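Local atomic coordinates of SmhA (Serratia marcescens, PDB entry 7A27), a protein that probably serves as the A component of the tripartite alpha-pore-forming toxin Smh, captured here in its soluble, largely helical form before any pore assembles. Residues Asn28-Asn33 with Asn360-Val365; Glu174-Asn179 with Ala255-Leu260; Gln199-Ala204 with Met232-Gln237. One frame throughout, in Å; residues are numbered along the deposited sequence.

Contact 1. Residues Asn28-Asn33 with Asn360-Val365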
loop_
_atom_site.group_PDB
_atom_site.type_symbol
_atom_site.label_atom_id
_atom_site.label_comp_id
_atom_site.label_asym_id
_atom_site.label_seq_id
_atom_site.Cartn_x
_atom_site.Cartn_y
_atom_site.Cartn_z
ATOM N N ASN A 28 2.575 -1.636 -2.602
ATOM C CA ASN A 28 2.209 -3.070 -2.719
ATOM C C ASN A 28 1.592 -3.308 -4.104
ATOM O O ASN A 28 1.654 -4.441 -4.603
ATOM C CB ASN A 28 1.271 -3.517 -1.598
ATOM C CG ASN A 28 1.388 -4.999 -1.295
ATOM O OD1 ASN A 28 2.397 -5.632 -1.614
ATOM N ND2 ASN A 28 0.367 -5.557 -0.659
ATOM N N GLN A 29 1.016 -2.274 -4.702
ATOM C CA GLN A 29 0.433 -2.316 -6.069
ATOM C C GLN A 29 1.604 -2.574 -7.030
ATOM O O GLN A 29 1.458 -3.450 -7.918
ATOM C CB GLN A 29 -0.321 -1.000 -6.309
ATOM C CG GLN A 29 -1.229 -0.962 -7.517
ATOM C CD GLN A 29 -2.014 0.333 -7.618
ATOM O OE1 GLN A 29 -1.728 1.320 -6.956
ATOM N NE2 GLN A 29 -3.030 0.353 -8.469
ATOM N N SER A 30 2.732 -1.869 -6.820
ATOM C CA SER A 30 3.960 -1.949 -7.653
ATOM C C SER A 30 4.641 -3.301 -7.425
ATOM O O SER A 30 5.115 -3.875 -8.399
ATOM C CB SER A 30 4.910 -0.794 -7.395
ATOM O OG SER A 30 4.312 0.466 -7.676
ATOM N N TYR A 31 4.667 -3.811 -6.196
ATOM C CA TYR A 31 5.264 -5.136 -5.874
ATOM C C TYR A 31 4.401 -6.247 -6.470
ATOM O O TYR A 31 4.965 -7.276 -6.820
ATOM C CB TYR A 31 5.499 -5.323 -4.376
ATOM C CG TYR A 31 6.601 -4.480 -3.788
ATOM C CD1 TYR A 31 7.769 -4.226 -4.491
ATOM C CD2 TYR A 31 6.534 -4.028 -2.485
ATOM C CE1 TYR A 31 8.790 -3.463 -3.947
ATOM C CE2 TYR A 31 7.548 -3.276 -1.918
ATOM C CZ TYR A 31 8.671 -2.992 -2.658
ATOM O OH TYR A 31 9.671 -2.265 -2.117
ATOM N N SER A 32 3.093 -6.043 -6.599
ATOM C CA SER A 32 2.198 -7.005 -7.296
ATOM C C SER A 32 2.559 -7.006 -8.780
ATOM O O SER A 32 2.673 -8.101 -9.345
ATOM C CB SER A 32 0.750 -6.683 -7.113
ATOM O OG SER A 32 0.437 -6.698 -5.741
ATOM N N ASN A 33 2.736 -5.822 -9.376
ATOM C CA ASN A 33 3.074 -5.695 -10.812
ATOM C C ASN A 33 4.432 -6.354 -11.071
ATOM O O ASN A 33 4.605 -6.935 -12.160
ATOM C CB ASN A 33 3.076 -4.242 -11.274
ATOM C CG ASN A 33 1.687 -3.699 -11.517
ATOM O OD1 ASN A 33 0.828 -4.380 -12.098
ATOM N ND2 ASN A 33 1.477 -2.453 -11.106
ATOM N N ASN A 360 -1.441 1.680 -11.625
ATOM C CA ASN A 360 -1.922 0.317 -11.965
ATOM C C ASN A 360 -0.939 -0.347 -12.932
ATOM O O ASN A 360 -0.975 -1.579 -13.041
ATOM C CB ASN A 360 -3.319 0.280 -12.582
ATOM C CG ASN A 360 -3.831 -1.145 -12.700
ATOM O OD1 ASN A 360 -3.831 -1.907 -11.727
ATOM N ND2 ASN A 360 -4.261 -1.538 -13.881
ATOM N N ILE A 361 -0.114 0.445 -13.614
ATOM C CA ILE A 361 0.886 -0.049 -14.605
ATOM C C ILE A 361 2.295 0.279 -14.089
ATOM O O ILE A 361 2.480 1.363 -13.522
ATOM C CB ILE A 361 0.601 0.513 -16.020
ATOM C CG1 ILE A 361 1.563 -0.074 -17.062
ATOM C CG2 ILE A 361 0.618 2.033 -16.024
ATOM C CD1 ILE A 361 1.562 -1.606 -17.174
ATOM N N LEU A 362 3.240 -0.656 -14.249
ATOM C CA LEU A 362 4.668 -0.543 -13.833
ATOM C C LEU A 362 5.508 -0.489 -15.103
ATOM O O LEU A 362 6.016 -1.508 -15.567
ATOM C CB LEU A 362 5.034 -1.759 -12.976
ATOM C CG LEU A 362 6.391 -1.721 -12.276
ATOM C CD1 LEU A 362 6.404 -0.625 -11.218
ATOM C CD2 LEU A 362 6.714 -3.080 -11.644
ATOM N N PRO A 363 5.677 0.714 -15.700
ATOM C CA PRO A 363 6.350 0.846 -16.997
ATOM C C PRO A 363 7.809 0.381 -17.065
ATOM O O PRO A 363 8.446 0.403 -16.072
ATOM C CB PRO A 363 6.282 2.361 -17.251
ATOM C CG PRO A 363 6.080 2.988 -15.892
ATOM C CD PRO A 363 5.196 2.004 -15.167
ATOM N N GLU A 364 8.292 -0.000 -18.251
ATOM C CA GLU A 364 9.720 -0.347 -18.507
ATOM C C GLU A 364 10.552 0.949 -18.471
ATOM O O GLU A 364 9.993 2.017 -18.810
ATOM C CB GLU A 364 9.913 -1.004 -19.878
ATOM C CG GLU A 364 9.126 -2.296 -20.085
ATOM C CD GLU A 364 9.643 -3.517 -19.347
ATOM O OE1 GLU A 364 10.868 -3.563 -19.033
ATOM O OE2 GLU A 364 8.825 -4.440 -19.103
ATOM N N VAL A 365 11.829 0.882 -18.076
ATOM C CA VAL A 365 12.741 2.075 -18.125
ATOM C C VAL A 365 14.047 1.679 -18.813
ATOM O O VAL A 365 14.492 0.561 -18.606
ATOM C CB VAL A 365 12.959 2.760 -16.766
ATOM C CG1 VAL A 365 11.703 3.504 -16.341
ATOM C CG2 VAL A 365 13.401 1.769 -15.720
#

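Contact 2. Residues Glu174-Asn179 with Ala255-Leu260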
loop_
_atom_site.group_PDB
_atom_site.type_symbol
_atom_site.label_atom_id
_atom_site.label_comp_id
_atom_site.label_asym_id
_atom_site.label_seq_id
_atom_site.Cartn_x
_atom_site.Cartn_y
_atom_site.Cartn_z
ATOM N N GLU A 174 18.291 -7.273 0.783
ATOM C CA GLU A 174 17.883 -6.507 1.987
ATOM C C GLU A 174 18.227 -5.022 1.786
ATOM O O GLU A 174 17.403 -4.188 2.184
ATOM C CB GLU A 174 18.505 -7.092 3.256
ATOM C CG GLU A 174 17.503 -7.788 4.170
ATOM C CD GLU A 174 17.994 -8.106 5.589
ATOM O OE1 GLU A 174 19.215 -8.461 5.754
ATOM O OE2 GLU A 174 17.158 -8.000 6.555
ATOM N N ALA A 175 19.372 -4.706 1.165
ATOM C CA ALA A 175 19.843 -3.323 0.918
ATOM C C ALA A 175 18.963 -2.653 -0.137
ATOM O O ALA A 175 18.590 -1.483 0.048
ATOM C CB ALA A 175 21.270 -3.336 0.450
ATOM N N ILE A 176 18.689 -3.367 -1.228
ATOM C CA ILE A 176 17.888 -2.901 -2.397
ATOM C C ILE A 176 16.477 -2.523 -1.928
ATOM O O ILE A 176 15.917 -1.533 -2.448
ATOM C CB ILE A 176 17.852 -4.020 -3.453
ATOM C CG1 ILE A 176 19.211 -4.183 -4.135
ATOM C CG2 ILE A 176 16.734 -3.784 -4.455
ATOM C CD1 ILE A 176 19.314 -5.443 -4.975
ATOM N N ALA A 177 15.909 -3.301 -1.002
ATOM C CA ALA A 177 14.561 -3.072 -0.447
ATOM C C ALA A 177 14.555 -1.730 0.274
ATOM O O ALA A 177 13.591 -0.996 0.061
ATOM C CB ALA A 177 14.171 -4.203 0.462
ATOM N N LYS A 178 15.603 -1.419 1.049
ATOM C CA LYS A 178 15.727 -0.133 1.790
ATOM C C LYS A 178 15.795 1.028 0.779
ATOM O O LYS A 178 15.143 2.070 1.032
ATOM C CB LYS A 178 16.902 -0.145 2.778
ATOM C CG LYS A 178 16.781 -1.138 3.923
ATOM C CD LYS A 178 17.470 -0.727 5.245
ATOM C CE LYS A 178 18.987 -0.697 5.246
ATOM N NZ LYS A 178 19.571 -2.042 5.017
ATOM N N ASN A 179 16.514 0.844 -0.333
ATOM C CA ASN A 179 16.659 1.858 -1.404
ATOM C C ASN A 179 15.293 2.122 -2.044
ATOM O O ASN A 179 14.915 3.293 -2.142
ATOM C CB ASN A 179 17.656 1.422 -2.475
ATOM C CG ASN A 179 19.105 1.400 -2.013
ATOM O OD1 ASN A 179 19.918 0.666 -2.580
ATOM N ND2 ASN A 179 19.442 2.201 -1.011
ATOM N N ALA A 255 24.218 0.926 -8.031
ATOM C CA ALA A 255 25.417 0.246 -7.493
ATOM C C ALA A 255 25.050 -1.157 -6.976
ATOM O O ALA A 255 25.757 -2.125 -7.329
ATOM C CB ALA A 255 26.025 1.095 -6.411
ATOM N N ASN A 256 23.990 -1.273 -6.178
ATOM C CA ASN A 256 23.545 -2.566 -5.596
ATOM C C ASN A 256 23.098 -3.530 -6.702
ATOM O O ASN A 256 23.449 -4.711 -6.612
ATOM C CB ASN A 256 22.496 -2.350 -4.499
ATOM C CG ASN A 256 23.117 -1.851 -3.209
ATOM O OD1 ASN A 256 24.302 -2.084 -2.951
ATOM N ND2 ASN A 256 22.321 -1.180 -2.392
ATOM N N TYR A 257 22.351 -3.077 -7.715
ATOM C CA TYR A 257 21.914 -3.964 -8.829
ATOM C C TYR A 257 23.173 -4.490 -9.539
ATOM O O TYR A 257 23.232 -5.700 -9.829
ATOM C CB TYR A 257 20.894 -3.301 -9.763
ATOM C CG TYR A 257 19.465 -3.292 -9.272
ATOM C CD1 TYR A 257 18.862 -4.433 -8.773
ATOM C CD2 TYR A 257 18.671 -2.162 -9.380
ATOM C CE1 TYR A 257 17.541 -4.438 -8.350
ATOM C CE2 TYR A 257 17.343 -2.147 -8.967
ATOM C CZ TYR A 257 16.767 -3.289 -8.445
ATOM O OH TYR A 257 15.453 -3.289 -8.042
ATOM N N ALA A 258 24.175 -3.641 -9.762
ATOM C CA ALA A 258 25.442 -4.055 -10.402
ATOM C C ALA A 258 26.033 -5.246 -9.631
ATOM O O ALA A 258 26.361 -6.268 -10.278
ATOM C CB ALA A 258 26.417 -2.903 -10.477
ATOM N N LYS A 259 26.144 -5.120 -8.303
ATOM C CA LYS A 259 26.717 -6.156 -7.404
ATOM C C LYS A 259 25.815 -7.395 -7.374
ATOM O O LYS A 259 26.362 -8.519 -7.297
ATOM C CB LYS A 259 26.924 -5.622 -5.979
ATOM C CG LYS A 259 27.972 -4.519 -5.860
ATOM C CD LYS A 259 28.813 -4.541 -4.574
ATOM C CE LYS A 259 28.237 -3.738 -3.430
ATOM N NZ LYS A 259 28.380 -2.288 -3.675
ATOM N N LEU A 260 24.495 -7.204 -7.421
ATOM C CA LEU A 260 23.516 -8.318 -7.389
ATOM C C LEU A 260 23.743 -9.205 -8.620
ATOM O O LEU A 260 23.747 -10.452 -8.463
ATOM C CB LEU A 260 22.088 -7.767 -7.357
ATOM C CG LEU A 260 21.001 -8.839 -7.253
ATOM C CD1 LEU A 260 21.196 -9.624 -5.973
ATOM C CD2 LEU A 260 19.591 -8.266 -7.334
#

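Contact 3. Residues Gln199-Ala204 with Met232-Gln237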
loop_
_atom_site.group_PDB
_atom_site.type_symbol
_atom_site.label_atom_id
_atom_site.label_comp_id
_atom_site.label_asym_id
_atom_site.label_seq_id
_atom_site.Cartn_x
_atom_site.Cartn_y
_atom_site.Cartn_z
ATOM N N GLN A 199 10.422 -0.524 -13.940
ATOM C CA GLN A 199 11.047 -1.866 -13.827
ATOM C C GLN A 199 11.992 -2.081 -15.004
ATOM O O GLN A 199 11.857 -1.370 -16.021
ATOM C CB GLN A 199 9.985 -2.962 -13.819
ATOM C CG GLN A 199 9.103 -3.025 -15.060
ATOM C CD GLN A 199 8.296 -4.308 -15.091
ATOM O OE1 GLN A 199 8.845 -5.413 -15.048
ATOM N NE2 GLN A 199 6.979 -4.175 -15.157
ATOM N N SER A 200 12.921 -3.023 -14.865
ATOM C CA SER A 200 13.894 -3.427 -15.915
ATOM C C SER A 200 14.554 -4.735 -15.484
ATOM O O SER A 200 14.412 -5.112 -14.280
ATOM C CB SER A 200 14.923 -2.361 -16.169
ATOM O OG SER A 200 15.853 -2.262 -15.098
ATOM N N ILE A 201 15.208 -5.428 -16.405
ATOM C CA ILE A 201 16.006 -6.628 -16.036
ATOM C C ILE A 201 17.240 -6.081 -15.300
ATOM O O ILE A 201 17.807 -5.071 -15.779
ATOM C CB ILE A 201 16.370 -7.471 -17.271
ATOM C CG1 ILE A 201 15.145 -7.812 -18.135
ATOM C CG2 ILE A 201 17.192 -8.696 -16.849
ATOM C CD1 ILE A 201 14.028 -8.497 -17.401
ATOM N N VAL A 202 17.599 -6.652 -14.146
ATOM C CA VAL A 202 18.718 -6.147 -13.293
ATOM C C VAL A 202 19.808 -7.209 -13.128
ATOM O O VAL A 202 20.968 -6.835 -12.860
ATOM C CB VAL A 202 18.175 -5.703 -11.928
ATOM C CG1 VAL A 202 17.205 -4.542 -12.074
ATOM C CG2 VAL A 202 17.521 -6.853 -11.177
ATOM N N ALA A 203 19.440 -8.479 -13.276
ATOM C CA ALA A 203 20.326 -9.646 -13.094
ATOM C C ALA A 203 19.838 -10.818 -13.938
ATOM O O ALA A 203 18.752 -10.727 -14.533
ATOM C CB ALA A 203 20.361 -10.018 -11.635
ATOM N N ALA A 204 20.612 -11.894 -13.963
ATOM C CA ALA A 204 20.323 -13.100 -14.758
ATOM C C ALA A 204 21.008 -14.307 -14.127
ATOM O O ALA A 204 22.043 -14.112 -13.463
ATOM C CB ALA A 204 20.798 -12.863 -16.156
ATOM N N MET A 232 15.739 -14.498 -16.331
ATOM C CA MET A 232 15.892 -13.014 -16.263
ATOM C C MET A 232 15.149 -12.438 -15.055
ATOM O O MET A 232 13.915 -12.604 -14.977
ATOM C CB MET A 232 15.395 -12.341 -17.545
ATOM C CG MET A 232 16.112 -12.868 -18.776
ATOM S SD MET A 232 17.876 -12.399 -18.752
ATOM C CE MET A 232 17.791 -11.009 -19.890
ATOM N N ILE A 233 15.879 -11.724 -14.192
ATOM C CA ILE A 233 15.371 -11.144 -12.912
ATOM C C ILE A 233 14.955 -9.689 -13.124
ATOM O O ILE A 233 15.801 -8.854 -13.518
ATOM C CB ILE A 233 16.426 -11.262 -11.806
ATOM C CG1 ILE A 233 16.820 -12.729 -11.588
ATOM C CG2 ILE A 233 15.947 -10.593 -10.531
ATOM C CD1 ILE A 233 18.025 -12.961 -10.702
ATOM N N SER A 234 13.679 -9.409 -12.868
ATOM C CA SER A 234 13.064 -8.066 -12.976
ATOM C C SER A 234 13.203 -7.380 -11.615
ATOM O O SER A 234 13.088 -8.073 -10.574
ATOM C CB SER A 234 11.621 -8.148 -13.440
ATOM O OG SER A 234 11.507 -8.849 -14.684
ATOM N N GLY A 235 13.490 -6.083 -11.619
ATOM C CA GLY A 235 13.615 -5.287 -10.390
ATOM C C GLY A 235 12.976 -3.928 -10.571
ATOM O O GLY A 235 12.967 -3.433 -11.734
ATOM N N ILE A 236 12.452 -3.356 -9.480
ATOM C CA ILE A 236 11.860 -1.983 -9.464
ATOM C C ILE A 236 12.976 -1.004 -9.834
ATOM O O ILE A 236 14.149 -1.312 -9.514
ATOM C CB ILE A 236 11.270 -1.604 -8.091
ATOM C CG1 ILE A 236 10.196 -2.584 -7.610
ATOM C CG2 ILE A 236 10.746 -0.178 -8.116
ATOM C CD1 ILE A 236 8.982 -2.662 -8.488
ATOM N N GLN A 237 12.628 0.122 -10.465
ATOM C CA GLN A 237 13.581 1.199 -10.816
ATOM C C GLN A 237 12.873 2.538 -10.619
ATOM O O GLN A 237 11.641 2.574 -10.641
ATOM C CB GLN A 237 14.035 1.057 -12.259
ATOM C CG GLN A 237 15.529 1.305 -12.421
ATOM C CD GLN A 237 16.390 0.110 -12.083
ATOM O OE1 GLN A 237 16.094 -1.044 -12.423
ATOM N NE2 GLN A 237 17.582 0.430 -11.600
HETATM O O HOH W 1 11.160 -6.032 -15.893
#

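Contact 1. Residues Asn28-Asn33 with Asn360-Val365
Here the C-terminal tail, just after it leaves helix 325-358, lies back against helix 14-37 in the long helical bundle expected of a soluble alpha-pore-forming toxin. Leu362 and Asn33 carry most of the contact. Both point their CB atoms at the opposite segment, and the two side chains slide past one another in opposite directions, so they meet flank to flank: Asn33 CB lies 3.6 Å from Leu362 CB and 3.8 Å from Leu362 CD2. Leu362 has CG anti to its backbone N (chi1 -171°), which brings both methyls to Ser30. Leu362 CD2 settles 3.7 Å from the backbone oxygen Ser30 O, while Leu362 CD1 comes 4.1 Å from Ser30 CB. Leu197 and Ile236 also touch this leucine, so the tail is wedged between the helix and the beta hairpin.

Asn33 turns its CG anti to its own carbonyl carbon (chi1 -79°), and this carries the amide over to Asn360.

One turn back along the helix, Gln29 has CG anti to the backbone N and the rest of the chain extended, which brings its amide alongside Asn360. There Gln29 NE2 is 3.7 Å from Asn360 CA, a packing contact; its hydrogen bond goes to Tyr356 O, near the end of helix 325-358. Gln29 OE1 and Ser30 OG each make a weak hydrogen bond to Asn359 ND2. Asn359 is a calcium ligand in a structure of this protein, although no calcium is bound to this chain, so the contact borders directly on that site. The tail's polar link to Asn33 is weak: Asn33 ND2 donates to Asn360 O at 3.2 Å, with the N-H bent to 140°.

Contact 2. Residues Glu174-Asn179 with Ala255-Leu260
Ile176 carries most of this contact, and its shape decides what it touches. CG1 is anti to the carbonyl carbon, beside the backbone N, and CD1 continues the chain in extended form (chi2 168°). The side chain therefore reaches straight across to the other helix. Its stem slides past Asn256 in the opposite direction, Ile176 CG1 lying 3.8 Å from Asn256 CB. Its tip, CD1, touches both Leu260 and Tyr257, and the isoleucine crosses each nearly at a right angle: Leu260 CD2 is 3.7 Å from Ile176 CD1, and Tyr257 CE1 is 3.9 Å from that same CD1. The other branch, Ile176 CG2, is anti to the backbone N and comes 3.8 Å from Tyr257 OH. Leu260 has its CG anti to the backbone N, which brings CD2 round to the isoleucine tip.

The two segments belong to helices 160-188 and 247-268, which pack antiparallel, the short segments inclined at 156° with axes 10.0 Å apart. The strands of the hairpin lie between these helices in the sequence, and helix 247-268 packs against it through Tyr257, consistent with the head domain of a ClyA-type toxin. Tyr257 holds CG anti to its carbonyl carbon and spends its hydroxyl on that hairpin, bonding to Ile236 O.

Beside the apolar patch two asparagines meet amide to amide. Asn179 and Asn256 both have CG anti to the carbonyl carbon, and their amide planes are nearly coplanar although the chains cross at about a right angle. Asn256 ND2 donates to Asn179 OD1 over 3.0 Å, lying in that carbonyl's plane, with the N-H bent to 137°. Asn179 ND2 is taken up by Glu252 OE2, which should hold the amide in this rotation, and Ala175 CB packs 3.7 Å from Asn256 ND2.

Contact 3. Residues Gln199-Ala204 with Met232-Gln237
Two glutamine amides are the flat groups here, one from each strand. Gln237 bends at chi2 (82°) and turns its carboxamide back over the other strand: Ser200 OG donates to Gln237 OE1 across 2.9 Å from above the carbonyl plane, 43° out of it, and Val202 CG1 lies 3.7 Å from that same OE1. Gln199 carries its amide on an extended chain; NE2 bonds to Leu362 O and Ser37 OG, while a water donates to OE1 and also hydrogen-bonds Ser234 OG.

Between the strands, Ser200 and Gly235 form a hydrogen-bonded antiparallel pair, the straighter bond running from Gly235 N to Ser200 O at 3.0 Å (161°). Val202 N then donates to Ile233 O at 2.9 Å, and Ile233 N to Ala203 O at 3.1 Å. The register slips by one between Ile201 and Ala203, making a beta bulge at Val202. Beyond it, Ala203 CB packs 3.9 Å from Ile233 CD1, and Ala204 CB meets Met232 SD on the opposite face. This twisted, bulged two-stranded antiparallel hairpin, set among helices, is consistent with the beta-tongue of the ClyA family's head domain.

Overall arrangement
The three contacts nest along the chain: the 28-33/360-365 contact closes the widest loop, contact 2 lies within it, and contact 3 within contact 2. The hairpin joins them. Helix 160-188 leads into strand 198-206 and strand 230-237 into helix 247-268, so contacts 2 and 3 share one unit, their centres 11 Å apart, and meet through Tyr257. Contact 1, centred 12 Å from contact 3, joins it where Val365 N bonds to Gln199 O. Contacts 1 and 2, with centres 18 Å apart, do not touch. In this soluble form the hairpin is thus packed between the C-terminal tail and helix 247-268.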